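Local coordinates for protein Two-component system sensor histidine kinase (Bacteroides thetaiotaomicron, PDB 3OTT) that probably senses saccharides with its extracellular part, built of beta-propellers and a beta-sandwich, and relays the signal as a membrane histidine kinase to transcription, at residues B[285-288]-B[289-293]; B[28-31]-B[32-36]; B[45-48]-B[49-52]; B[197-200]-B[201-204]; B[254-257]-B[258-261]. One frame throughout, in Å; residues are numbered along the deposited sequence.

Contact 1 (B[285-288]-B[289-293]); sequences FADQ and EHNIW. With TBR (hexatantalum dodecabromide), chain D.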
# COMPACT_ATOMS: atom_id res chain seq x y z
N PHE B 285 8.20 8.54 -23.15
CA PHE B 285 7.59 8.62 -21.87
C PHE B 285 6.31 7.86 -21.90
O PHE B 285 5.48 8.08 -22.79
CB PHE B 285 7.30 10.09 -21.59
CG PHE B 285 6.45 10.33 -20.41
CD1 PHE B 285 6.96 10.10 -19.12
CD2 PHE B 285 5.15 10.84 -20.55
CE1 PHE B 285 6.19 10.35 -17.98
CE2 PHE B 285 4.37 11.15 -19.41
CZ PHE B 285 4.89 10.89 -18.12
N ALA B 286 6.12 7.01 -20.90
CA ALA B 286 4.88 6.26 -20.74
C ALA B 286 4.02 6.97 -19.70
O ALA B 286 4.49 7.16 -18.59
CB ALA B 286 5.19 4.74 -20.30
N ASP B 287 2.79 7.38 -20.04
CA ASP B 287 2.03 8.21 -19.11
C ASP B 287 1.26 7.29 -18.20
O ASP B 287 1.29 6.09 -18.38
CB ASP B 287 1.11 9.23 -19.82
CG ASP B 287 -0.00 8.59 -20.67
OD1 ASP B 287 -0.28 7.37 -20.50
OD2 ASP B 287 -0.63 9.32 -21.51
N GLN B 288 0.53 7.87 -17.25
CA GLN B 288 -0.28 7.11 -16.28
C GLN B 288 -1.32 6.18 -16.91
O GLN B 288 -1.82 5.27 -16.26
CB GLN B 288 -0.95 8.07 -15.28
CG GLN B 288 0.02 8.61 -14.22
CD GLN B 288 0.61 7.48 -13.34
OE1 GLN B 288 -0.04 6.44 -13.11
NE2 GLN B 288 1.83 7.68 -12.86
N GLU B 289 -1.68 6.43 -18.16
CA GLU B 289 -2.65 5.59 -18.86
C GLU B 289 -1.94 4.64 -19.81
O GLU B 289 -2.61 4.02 -20.65
CB GLU B 289 -3.60 6.44 -19.66
CG GLU B 289 -4.72 7.01 -18.86
CD GLU B 289 -5.57 8.05 -19.67
OE1 GLU B 289 -5.06 8.71 -20.62
OE2 GLU B 289 -6.76 8.18 -19.33
N HIS B 290 -0.60 4.60 -19.74
CA HIS B 290 0.25 3.77 -20.56
C HIS B 290 0.31 4.22 -22.02
O HIS B 290 0.82 3.46 -22.88
CB HIS B 290 -0.21 2.29 -20.51
CG HIS B 290 -0.48 1.77 -19.13
ND1 HIS B 290 0.51 1.68 -18.17
CD2 HIS B 290 -1.62 1.34 -18.54
CE1 HIS B 290 -0.01 1.22 -17.05
NE2 HIS B 290 -1.30 1.00 -17.25
N ASN B 291 -0.20 5.40 -22.35
CA ASN B 291 0.07 5.93 -23.70
C ASN B 291 1.58 6.18 -23.75
O ASN B 291 2.16 6.58 -22.74
CB ASN B 291 -0.67 7.25 -23.95
CG ASN B 291 -2.17 7.13 -23.76
OD1 ASN B 291 -2.78 6.21 -24.29
ND2 ASN B 291 -2.74 8.01 -22.96
N ILE B 292 2.19 5.97 -24.90
CA ILE B 292 3.62 6.24 -25.14
C ILE B 292 3.77 7.54 -25.92
O ILE B 292 3.28 7.66 -27.03
CB ILE B 292 4.15 5.16 -26.06
CG1 ILE B 292 3.96 3.76 -25.42
CG2 ILE B 292 5.57 5.41 -26.48
CD1 ILE B 292 4.46 3.64 -23.95
N TRP B 293 4.54 8.47 -25.36
CA TRP B 293 4.81 9.76 -25.93
C TRP B 293 6.24 9.67 -26.47
O TRP B 293 7.14 9.34 -25.72
CB TRP B 293 4.71 10.88 -24.82
CG TRP B 293 3.31 10.97 -24.25
CD1 TRP B 293 2.73 10.14 -23.33
CD2 TRP B 293 2.28 11.87 -24.69
NE1 TRP B 293 1.41 10.49 -23.14
CE2 TRP B 293 1.11 11.55 -23.97
CE3 TRP B 293 2.25 12.94 -25.60
CZ2 TRP B 293 -0.07 12.30 -24.10
CZ3 TRP B 293 1.07 13.65 -25.78
CH2 TRP B 293 -0.07 13.34 -25.02
TA1 TBR D . -5.37 7.55 -12.64
TA2 TBR D . -5.79 9.52 -14.49
TA3 TBR D . -8.01 8.41 -13.09
TA4 TBR D . -7.15 11.06 -12.61
TA5 TBR D . -6.71 9.04 -10.72
TA6 TBR D . -4.55 10.07 -12.14
BR1 TBR D . -4.62 7.22 -15.11
BR2 TBR D . -7.29 5.85 -13.10
BR3 TBR D . -5.65 6.71 -10.22
BR4 TBR D . -2.98 8.03 -11.77
BR5 TBR D . -7.86 8.54 -15.70
BR6 TBR D . -9.09 7.91 -10.78
BR7 TBR D . -7.89 11.27 -10.10
BR8 TBR D . -5.19 12.60 -11.93
BR9 TBR D . -6.82 11.86 -15.06
BRA TBR D . -9.65 10.45 -13.16
BRB TBR D . -4.64 10.08 -9.54
BRC TBR D . -3.45 10.58 -14.45
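The carboxylate of Asp287 draws donors of residues 289-293 around itself. Its OD2 is gripped twice: Trp293 NE1, 2.9 Å from Asp287 OD2, comes from above the carboxylate plane in a nearly straight bond (170°), and Asn291 ND2 approaches Asp287 OD2 at 2.9 Å along the syn lone pair. The other oxygen, Asp287 OD1, accepts Glu289 N at 2.9 Å and, weakly, Asn291 N. Aspartate suits the place because its side chain is short: with CG set between the backbone N and the carbonyl carbon (chi1 63°), it folds back over its own type I turn, which His290 N closes onto Asp287 O at 2.8 Å. Behind the turn the strands pair antiparallel. Phe285 and Trp293 form a hydrogen-bonded pair and point the same way, Phe285 CD2 lying 3.8 Å from Trp293 CD1; on the other face Ala286 CB touches Ile292 CD1. Farther out, Ser684 OG bonds both Glu289 OE1 and Asn291 ND2, and Tyr683 meets the Trp293 ring edge-to-face. The tip of this propeller hairpin borders the hexatantalum dodecabromide cluster, Gln288 O standing 3.6 Å from BR1. With so many N-H groups directed at it, the Asp287 carboxylate is probably stabilised as an anion despite the Glu289 carboxylate nearby.

Contact 2 (B[28-31]-B[32-36]); sequences LQDS and EGLIW. With TBR (hexatantalum dodecabromide), chain D.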
# COMPACT_ATOMS: atom_id res chain seq x y z
N LEU B 28 6.65 15.52 -18.86
CA LEU B 28 6.28 15.30 -17.46
C LEU B 28 4.79 15.26 -17.42
O LEU B 28 4.14 15.82 -18.27
CB LEU B 28 6.77 16.47 -16.60
CG LEU B 28 8.28 16.58 -16.61
CD1 LEU B 28 8.75 17.93 -16.06
CD2 LEU B 28 8.88 15.39 -15.82
N GLN B 29 4.24 14.61 -16.42
CA GLN B 29 2.81 14.58 -16.23
C GLN B 29 2.55 14.91 -14.77
O GLN B 29 3.04 14.19 -13.88
CB GLN B 29 2.28 13.20 -16.52
CG GLN B 29 0.78 13.19 -16.57
CD GLN B 29 0.19 11.84 -16.99
OE1 GLN B 29 0.78 10.79 -16.74
NE2 GLN B 29 -0.99 11.89 -17.61
N ASP B 30 1.83 16.02 -14.50
CA ASP B 30 1.55 16.42 -13.12
C ASP B 30 0.53 15.48 -12.48
O ASP B 30 -0.04 14.61 -13.16
CB ASP B 30 1.15 17.90 -12.99
CG ASP B 30 -0.08 18.31 -13.90
OD1 ASP B 30 -1.16 17.69 -13.80
OD2 ASP B 30 -0.00 19.33 -14.62
N SER B 31 0.28 15.64 -11.17
CA SER B 31 -0.47 14.62 -10.40
C SER B 31 -1.96 14.68 -10.75
O SER B 31 -2.72 13.90 -10.23
CB SER B 31 -0.30 14.83 -8.88
OG SER B 31 -0.54 16.21 -8.58
N GLU B 32 -2.34 15.62 -11.59
CA GLU B 32 -3.74 15.76 -12.03
C GLU B 32 -3.84 15.42 -13.52
O GLU B 32 -4.85 15.62 -14.14
CB GLU B 32 -4.29 17.18 -11.67
CG GLU B 32 -4.36 17.39 -10.11
CD GLU B 32 -4.35 18.87 -9.62
OE1 GLU B 32 -5.35 19.29 -8.97
OE2 GLU B 32 -3.32 19.58 -9.83
N GLY B 33 -2.77 14.86 -14.09
CA GLY B 33 -2.83 14.30 -15.46
C GLY B 33 -2.50 15.19 -16.65
O GLY B 33 -2.49 14.71 -17.77
N LEU B 34 -2.15 16.45 -16.46
CA LEU B 34 -1.76 17.28 -17.63
C LEU B 34 -0.34 16.96 -18.14
O LEU B 34 0.62 16.88 -17.36
CB LEU B 34 -1.81 18.78 -17.29
CG LEU B 34 -2.37 19.86 -18.28
CD1 LEU B 34 -2.14 21.35 -17.79
CD2 LEU B 34 -1.77 19.83 -19.56
N ILE B 35 -0.18 16.84 -19.45
CA ILE B 35 1.14 16.65 -20.03
C ILE B 35 1.89 17.96 -20.29
O ILE B 35 1.35 18.89 -20.90
CB ILE B 35 0.99 15.90 -21.34
CG1 ILE B 35 0.38 14.52 -21.03
CG2 ILE B 35 2.30 15.83 -22.04
CD1 ILE B 35 1.38 13.57 -20.46
N TRP B 36 3.14 18.00 -19.86
CA TRP B 36 4.06 19.09 -20.07
C TRP B 36 5.21 18.61 -20.95
O TRP B 36 5.66 17.47 -20.81
CB TRP B 36 4.63 19.57 -18.71
CG TRP B 36 3.54 20.07 -17.79
CD1 TRP B 36 2.78 19.30 -16.91
CD2 TRP B 36 3.09 21.40 -17.62
NE1 TRP B 36 1.89 20.07 -16.25
CE2 TRP B 36 2.06 21.38 -16.65
CE3 TRP B 36 3.46 22.63 -18.18
CZ2 TRP B 36 1.38 22.53 -16.26
CZ3 TRP B 36 2.78 23.78 -17.79
CH2 TRP B 36 1.74 23.71 -16.85
TA1 TBR D . -5.37 7.55 -12.64
TA2 TBR D . -5.79 9.52 -14.49
TA3 TBR D . -8.01 8.41 -13.09
TA4 TBR D . -7.15 11.06 -12.61
TA5 TBR D . -6.71 9.04 -10.72
TA6 TBR D . -4.55 10.07 -12.14
BR1 TBR D . -4.62 7.22 -15.11
BR2 TBR D . -7.29 5.85 -13.10
BR3 TBR D . -5.65 6.71 -10.22
BR4 TBR D . -2.98 8.03 -11.77
BR5 TBR D . -7.86 8.54 -15.70
BR6 TBR D . -9.09 7.91 -10.78
BR7 TBR D . -7.89 11.27 -10.10
BR8 TBR D . -5.19 12.60 -11.93
BR9 TBR D . -6.82 11.86 -15.06
BRA TBR D . -9.65 10.45 -13.16
BRB TBR D . -4.64 10.08 -9.54
BRC TBR D . -3.45 10.58 -14.45
O HOH W 1 -0.82 18.66 -10.27
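Glu32 N bonds Asp30 OD1 inside the type I turn from Asp30 to Gly33, which ends a beta hairpin of strands 24-29 and 35-39, the inner pair of a four-stranded propeller blade. That bond meets the anti side of the carboxylate, while the Glu32 side chain runs outward: a water lies 2.7 Å from Glu32 OE2 and gives its second proton to Ser31 OG, whereas Tyr661 OH bonds the same Glu32 oxygen directly and Asn73 the serine. Gly33 closes the turn, its N reaching Asp30 O at 2.9 Å. With phi at 90° its backbone takes a conformation that glycine adopts readily, and its CA lies 3.9 Å from BRC of the bound hexatantalum dodecabromide. The carbonyl of Gly33 is used as well: Gln29, its chain extended beyond CG, directs its NE2 N-H at Gly33 O at 3.2 Å, from above the carbonyl plane, while its OE1 accepts Gln288 N. Leu34 N is the second donor to Asp30 OD1, and Leu34 CB packs on Asp30 OD2 at 3.3 Å. Ile35 then enters the strand opposite Gln29, its CD1 4.0 Å from Gln29 CG, aliphatic carbon on aliphatic carbon. Last comes Trp36, hydrogen-bonded through its backbone to Leu28. Its indole is fixed by the one polar atom of the ring: NE1 sits 2.6 Å from Asp30 OD2, an oxygen that also forms a salt bridge with Arg660, and the N-H points almost straight at it (172°), with OD2 in the ring plane and at its edge.

Contact 3 (B[45-48]-B[49-52]); sequences SYDG and YSTQ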
# COMPACT_ATOMS: atom_id res chain seq x y z
N SER B 45 2.58 22.92 -22.69
CA SER B 45 1.65 21.95 -22.17
C SER B 45 0.72 21.53 -23.28
O SER B 45 0.54 22.24 -24.25
CB SER B 45 0.84 22.55 -21.02
OG SER B 45 0.09 23.73 -21.43
N TYR B 46 0.09 20.37 -23.10
CA TYR B 46 -0.80 19.83 -24.10
C TYR B 46 -1.99 19.25 -23.39
O TYR B 46 -1.82 18.37 -22.52
CB TYR B 46 -0.13 18.74 -24.92
CG TYR B 46 -1.01 18.13 -25.99
CD1 TYR B 46 -1.61 18.92 -26.96
CD2 TYR B 46 -1.22 16.77 -26.05
CE1 TYR B 46 -2.37 18.39 -27.94
CE2 TYR B 46 -2.00 16.22 -27.02
CZ TYR B 46 -2.57 17.03 -27.97
OH TYR B 46 -3.36 16.46 -28.97
N ASP B 47 -3.19 19.69 -23.75
CA ASP B 47 -4.36 19.22 -23.01
C ASP B 47 -5.18 18.22 -23.81
O ASP B 47 -6.33 17.93 -23.45
CB ASP B 47 -5.26 20.41 -22.62
CG ASP B 47 -5.85 21.15 -23.85
OD1 ASP B 47 -5.60 20.70 -25.00
OD2 ASP B 47 -6.59 22.17 -23.65
N GLY B 48 -4.64 17.73 -24.92
CA GLY B 48 -5.34 16.77 -25.73
C GLY B 48 -6.08 17.42 -26.90
O GLY B 48 -6.58 16.72 -27.73
N TYR B 49 -6.13 18.77 -26.94
CA TYR B 49 -6.76 19.53 -28.03
C TYR B 49 -5.73 20.41 -28.69
O TYR B 49 -5.58 20.34 -29.88
CB TYR B 49 -7.91 20.43 -27.49
CG TYR B 49 -9.13 19.64 -27.08
CD1 TYR B 49 -9.21 19.01 -25.82
CD2 TYR B 49 -10.22 19.51 -27.95
CE1 TYR B 49 -10.36 18.29 -25.46
CE2 TYR B 49 -11.37 18.81 -27.59
CZ TYR B 49 -11.42 18.19 -26.35
OH TYR B 49 -12.58 17.50 -26.04
N SER B 50 -5.02 21.24 -27.92
CA SER B 50 -3.99 22.08 -28.49
C SER B 50 -2.80 22.21 -27.54
O SER B 50 -2.93 21.94 -26.35
CB SER B 50 -4.52 23.47 -28.80
OG SER B 50 -4.99 24.06 -27.63
N THR B 51 -1.68 22.64 -28.10
CA THR B 51 -0.50 22.98 -27.36
C THR B 51 -0.55 24.41 -26.85
O THR B 51 -1.17 25.27 -27.46
CB THR B 51 0.79 22.76 -28.18
OG1 THR B 51 0.81 23.67 -29.28
CG2 THR B 51 0.84 21.33 -28.71
N GLN B 52 0.11 24.66 -25.74
CA GLN B 52 0.16 26.00 -25.19
C GLN B 52 1.57 26.31 -24.65
O GLN B 52 2.16 25.53 -23.88
CB GLN B 52 -0.92 26.14 -24.08
CG GLN B 52 -1.05 27.53 -23.49
CD GLN B 52 -2.13 27.60 -22.38
OE1 GLN B 52 -1.90 28.10 -21.29
NE2 GLN B 52 -3.29 27.08 -22.68
O HOH W 2 -7.21 23.66 -25.83
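A beta hairpin of the outer two strands of a propeller blade, 42-46 and 51-53, turns here between Asp47 and Ser50, where the backbone bond from Asp47 N to Ser50 O is weak. The Asp47 carboxylate organises the bend: OD1 accepts Tyr49 N at 2.8 Å, making an Asx turn, and Ser50 N at 3.0 Å from the syn side. Such a short acid can serve two successive amides because CG lies between its backbone N and carbonyl carbon (chi1 64°). Asp47 OD2 takes a proton from a water at 2.7 Å, which in turn accepts from Ser50 OG, and Thr639 OG1 also bonds that oxygen. Gly48, at a phi of 96° that glycine tolerates easily, carries the chain across one face of the Tyr46 ring, its N 3.5 Å from the ring plane and over the ring centre. Tyr46 CD1 rests 3.4 Å from Ser50 O and close to the Thr51 methyl. Behind the turn Ser45 and Gln52 form a hydrogen-bonded pair, Gln52 N reaching Ser45 O at 2.9 Å. Strand 35-39 flanks the hairpin within its sheet and strand 13-15 packs on Tyr46 and Thr51, while Tyr49, in a cation-pi contact with Lys688, and Ser50 lean on strand 674-679 of the C-terminal beta-sandwich.

Contact 4 (B[197-200]-B[201-204]); sequences LEDT and TRQC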
# COMPACT_ATOMS: atom_id res chain seq x y z
N LEU B 197 17.61 2.77 -17.64
CA LEU B 197 16.24 2.47 -17.29
C LEU B 197 16.17 1.23 -16.42
O LEU B 197 16.69 0.13 -16.77
CB LEU B 197 15.36 2.27 -18.53
CG LEU B 197 13.86 1.96 -18.24
CD1 LEU B 197 13.03 3.17 -17.78
CD2 LEU B 197 13.18 1.29 -19.42
N GLU B 198 15.49 1.38 -15.29
CA GLU B 198 15.28 0.25 -14.42
C GLU B 198 14.10 -0.55 -14.92
O GLU B 198 13.12 0.02 -15.33
CB GLU B 198 14.98 0.70 -13.02
CG GLU B 198 14.77 -0.50 -12.07
CD GLU B 198 14.27 -0.11 -10.68
OE1 GLU B 198 13.54 0.94 -10.52
OE2 GLU B 198 14.59 -0.88 -9.75
N ASP B 199 14.20 -1.88 -14.83
CA ASP B 199 13.14 -2.81 -15.24
C ASP B 199 12.95 -3.81 -14.10
O ASP B 199 13.71 -4.77 -14.02
CB ASP B 199 13.62 -3.57 -16.49
CG ASP B 199 12.54 -4.45 -17.12
OD1 ASP B 199 11.56 -4.79 -16.43
OD2 ASP B 199 12.64 -4.78 -18.33
N THR B 200 11.94 -3.62 -13.25
CA THR B 200 11.67 -4.49 -12.07
C THR B 200 11.14 -5.87 -12.44
O THR B 200 11.27 -6.82 -11.66
CB THR B 200 10.72 -3.82 -11.08
OG1 THR B 200 9.54 -3.37 -11.77
CG2 THR B 200 11.38 -2.59 -10.51
N THR B 201 10.57 -6.01 -13.62
CA THR B 201 10.06 -7.31 -14.06
C THR B 201 11.19 -8.18 -14.59
O THR B 201 11.22 -9.33 -14.30
CB THR B 201 9.01 -7.16 -15.15
OG1 THR B 201 7.95 -6.41 -14.62
CG2 THR B 201 8.45 -8.56 -15.59
N ARG B 202 12.13 -7.63 -15.36
CA ARG B 202 13.31 -8.41 -15.75
C ARG B 202 14.40 -8.35 -14.68
O ARG B 202 15.38 -9.09 -14.76
CB ARG B 202 13.86 -7.95 -17.10
CG ARG B 202 12.92 -8.33 -18.34
CD ARG B 202 13.42 -7.78 -19.69
NE ARG B 202 12.37 -7.96 -20.71
CZ ARG B 202 11.39 -7.09 -21.03
NH1 ARG B 202 11.30 -5.89 -20.45
NH2 ARG B 202 10.53 -7.39 -21.98
N GLN B 203 14.23 -7.47 -13.69
CA GLN B 203 15.26 -7.25 -12.65
C GLN B 203 16.65 -6.87 -13.19
O GLN B 203 17.68 -7.47 -12.78
CB GLN B 203 15.33 -8.44 -11.71
CG GLN B 203 13.90 -8.70 -11.08
CD GLN B 203 13.90 -9.82 -10.11
OE1 GLN B 203 14.43 -10.94 -10.39
NE2 GLN B 203 13.36 -9.55 -8.93
N CYS B 204 16.67 -5.91 -14.11
CA CYS B 204 17.91 -5.42 -14.69
C CYS B 204 17.86 -3.91 -14.76
O CYS B 204 16.82 -3.28 -14.60
CB CYS B 204 18.14 -5.99 -16.12
SG CYS B 204 16.79 -5.55 -17.33
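Asp199 and Arg202 hold the tight half of this turn together. The guanidinium offers its edge: Arg202 NH1 lies 2.7 Å from Asp199 OD2, on the syn lone pair and in the guanidinium plane, forming a salt bridge, with the two flat groups turned 77° from each other. Arginine has the length for this because its chain is extended from CG to NE and runs past the carboxylate, Arg202 CD coming within 3.4 Å of Asp199 OD2. Meanwhile Asp199 OD1 accepts Arg202 N at 3.1 Å from well above the carboxylate plane, in a bond that is nearly straight at its hydrogen (173°); a second bond from Thr201 N is weak. Arg202 NH1 also bonds Gly243 O, NH2 bonds His257 O, and Trp206 NE1 shares Asp199 OD2, so the pair is placed by the next blade and the following strand. Beside it the buried Cys204 packs its SG 3.8 Å from Asp199 CB. Asp199 N bonds Cys204 O at 3.0 Å, and Cys204 N returns a bond to Asp199 O. The other half is looser. Thr200 and Thr201 are exposed at the tip and suit it, being small and polar. Gln203 sends its side chain outward, CG resting 3.3 Å from Thr200 O, and touches Gln203 of the second subunit. Since Gln203, at a positive phi of 56°, and Cys204 both face Asp199, the arrangement is a G1 beta bulge, at the turn of the hairpin formed by strands 193-199 and 204-209 of a propeller blade.

Contact 5 (B[254-257]-B[258-261]); sequences YVYH and NDTT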
# COMPACT_ATOMS: atom_id res chain seq x y z
N TYR B 254 12.84 0.91 -31.65
CA TYR B 254 12.98 -0.53 -31.59
C TYR B 254 12.22 -0.96 -30.37
O TYR B 254 12.19 -0.24 -29.35
CB TYR B 254 14.41 -0.97 -31.45
CG TYR B 254 15.20 -0.82 -32.73
CD1 TYR B 254 15.74 0.40 -33.08
CD2 TYR B 254 15.42 -1.92 -33.60
CE1 TYR B 254 16.51 0.54 -34.20
CE2 TYR B 254 16.18 -1.78 -34.77
CZ TYR B 254 16.73 -0.53 -35.05
OH TYR B 254 17.43 -0.26 -36.20
N VAL B 255 11.55 -2.09 -30.52
CA VAL B 255 10.71 -2.61 -29.47
C VAL B 255 11.20 -4.05 -29.19
O VAL B 255 11.16 -4.90 -30.07
CB VAL B 255 9.17 -2.61 -29.90
CG1 VAL B 255 8.28 -3.25 -28.90
CG2 VAL B 255 8.65 -1.25 -30.19
N TYR B 256 11.60 -4.30 -27.94
CA TYR B 256 12.17 -5.60 -27.52
C TYR B 256 11.17 -6.32 -26.62
O TYR B 256 10.65 -5.76 -25.61
CB TYR B 256 13.51 -5.34 -26.77
CG TYR B 256 14.12 -6.61 -26.15
CD1 TYR B 256 13.73 -7.01 -24.90
CD2 TYR B 256 15.03 -7.44 -26.87
CE1 TYR B 256 14.24 -8.19 -24.30
CE2 TYR B 256 15.52 -8.62 -26.30
CZ TYR B 256 15.12 -8.97 -25.00
OH TYR B 256 15.55 -10.08 -24.38
N HIS B 257 10.94 -7.58 -26.93
CA HIS B 257 10.01 -8.36 -26.14
C HIS B 257 10.81 -9.45 -25.43
O HIS B 257 10.94 -9.39 -24.21
CB HIS B 257 8.83 -8.89 -26.98
CG HIS B 257 7.98 -9.91 -26.27
ND1 HIS B 257 7.19 -9.61 -25.18
CD2 HIS B 257 7.80 -11.23 -26.52
CE1 HIS B 257 6.57 -10.70 -24.76
NE2 HIS B 257 6.91 -11.69 -25.56
N ASN B 258 11.38 -10.40 -26.19
CA ASN B 258 12.38 -11.33 -25.64
C ASN B 258 13.45 -11.70 -26.72
O ASN B 258 13.37 -11.21 -27.86
CB ASN B 258 11.74 -12.57 -24.94
CG ASN B 258 10.90 -13.40 -25.88
OD1 ASN B 258 11.15 -13.43 -27.09
ND2 ASN B 258 9.87 -14.07 -25.34
N ASP B 259 14.42 -12.55 -26.37
CA ASP B 259 15.46 -12.96 -27.35
C ASP B 259 14.92 -13.73 -28.53
O ASP B 259 15.55 -13.69 -29.60
CB ASP B 259 16.57 -13.84 -26.73
CG ASP B 259 17.56 -13.05 -25.88
OD1 ASP B 259 18.64 -13.57 -25.54
OD2 ASP B 259 17.29 -11.88 -25.57
N THR B 260 13.79 -14.40 -28.38
CA THR B 260 13.34 -15.27 -29.46
C THR B 260 12.37 -14.55 -30.35
O THR B 260 11.93 -15.09 -31.35
CB THR B 260 12.68 -16.61 -28.97
OG1 THR B 260 11.73 -16.34 -27.95
CG2 THR B 260 13.74 -17.58 -28.39
N THR B 261 12.05 -13.32 -30.01
CA THR B 261 11.09 -12.57 -30.75
C THR B 261 11.77 -11.47 -31.55
O THR B 261 12.44 -10.65 -31.01
CB THR B 261 10.02 -11.92 -29.82
OG1 THR B 261 9.42 -12.92 -29.01
CG2 THR B 261 8.90 -11.17 -30.62
O HOH W 3 12.12 -8.91 -29.11
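Strand 252-256 ends at Tyr256, and the chain bends through His257 into a type I turn from Asn258 to Thr261, closed by Thr261 N on Asn258 O at 3.3 Å. Across the bend, Tyr256 OH gives its proton to Asp259 OD2 at 2.8 Å, on the anti side of that carboxylate. The ring reaches so far because CG stands opposite the backbone N (chi1 174°); Asn258 N lies over one face, toward the rim, and Asn258 C is 3.6 Å from Tyr256 CZ, so a flat, long residue with a hydroxyl at its end fits both needs. Lys224 forms a salt bridge with the same Asp259 oxygen, which probably favours the charged form of this surface acid. Inside the turn Asn258 acts as acceptor: its OD1 receives Thr261 OG1 at 2.6 Å, from above the amide carbonyl plane, and a weak bond from Thr260 N. Thr261 OG1 also lies in the plane of the imidazole, at its edge, 3.4 Å from His257 CD2. The His257 ring lies alongside the Asn258 amide, and its ND1 is held by Asp244 OD1. A water stitches the backbone across the bend, accepting from His257 N at 2.8 Å and donating to Thr261 O at 2.6 Å. The loop joins strand 252-256 to the edge strand 264-266 at the surface of its blade; strand 245-249 flanks the inner side, while strand 222-229 of the preceding blade and Trp206, edge-to-face, pack on Tyr256.

All five contacts are hairpin bends or strand-ending turns of one propeller. Contacts 1 and 2 are near twins from neighbouring blades: each pairs a turn aspartate with a tryptophan indole, and both border the tantalum bromide cluster. They join directly, Gln288 N bonding Gln29 OE1. Contact 3 continues the blade of contact 2 through the next strand, Ile35 O meeting Tyr46 N, and faces the C-terminal sandwich. Contacts 4 and 5 lie in two other blades, joined by Arg202 and the carbonyl of His257. Contact 5 is the surface member, with water and polar side chains doing much of the work; the other four are partly buried, and contact 4 alone has a salt bridge between its own segments.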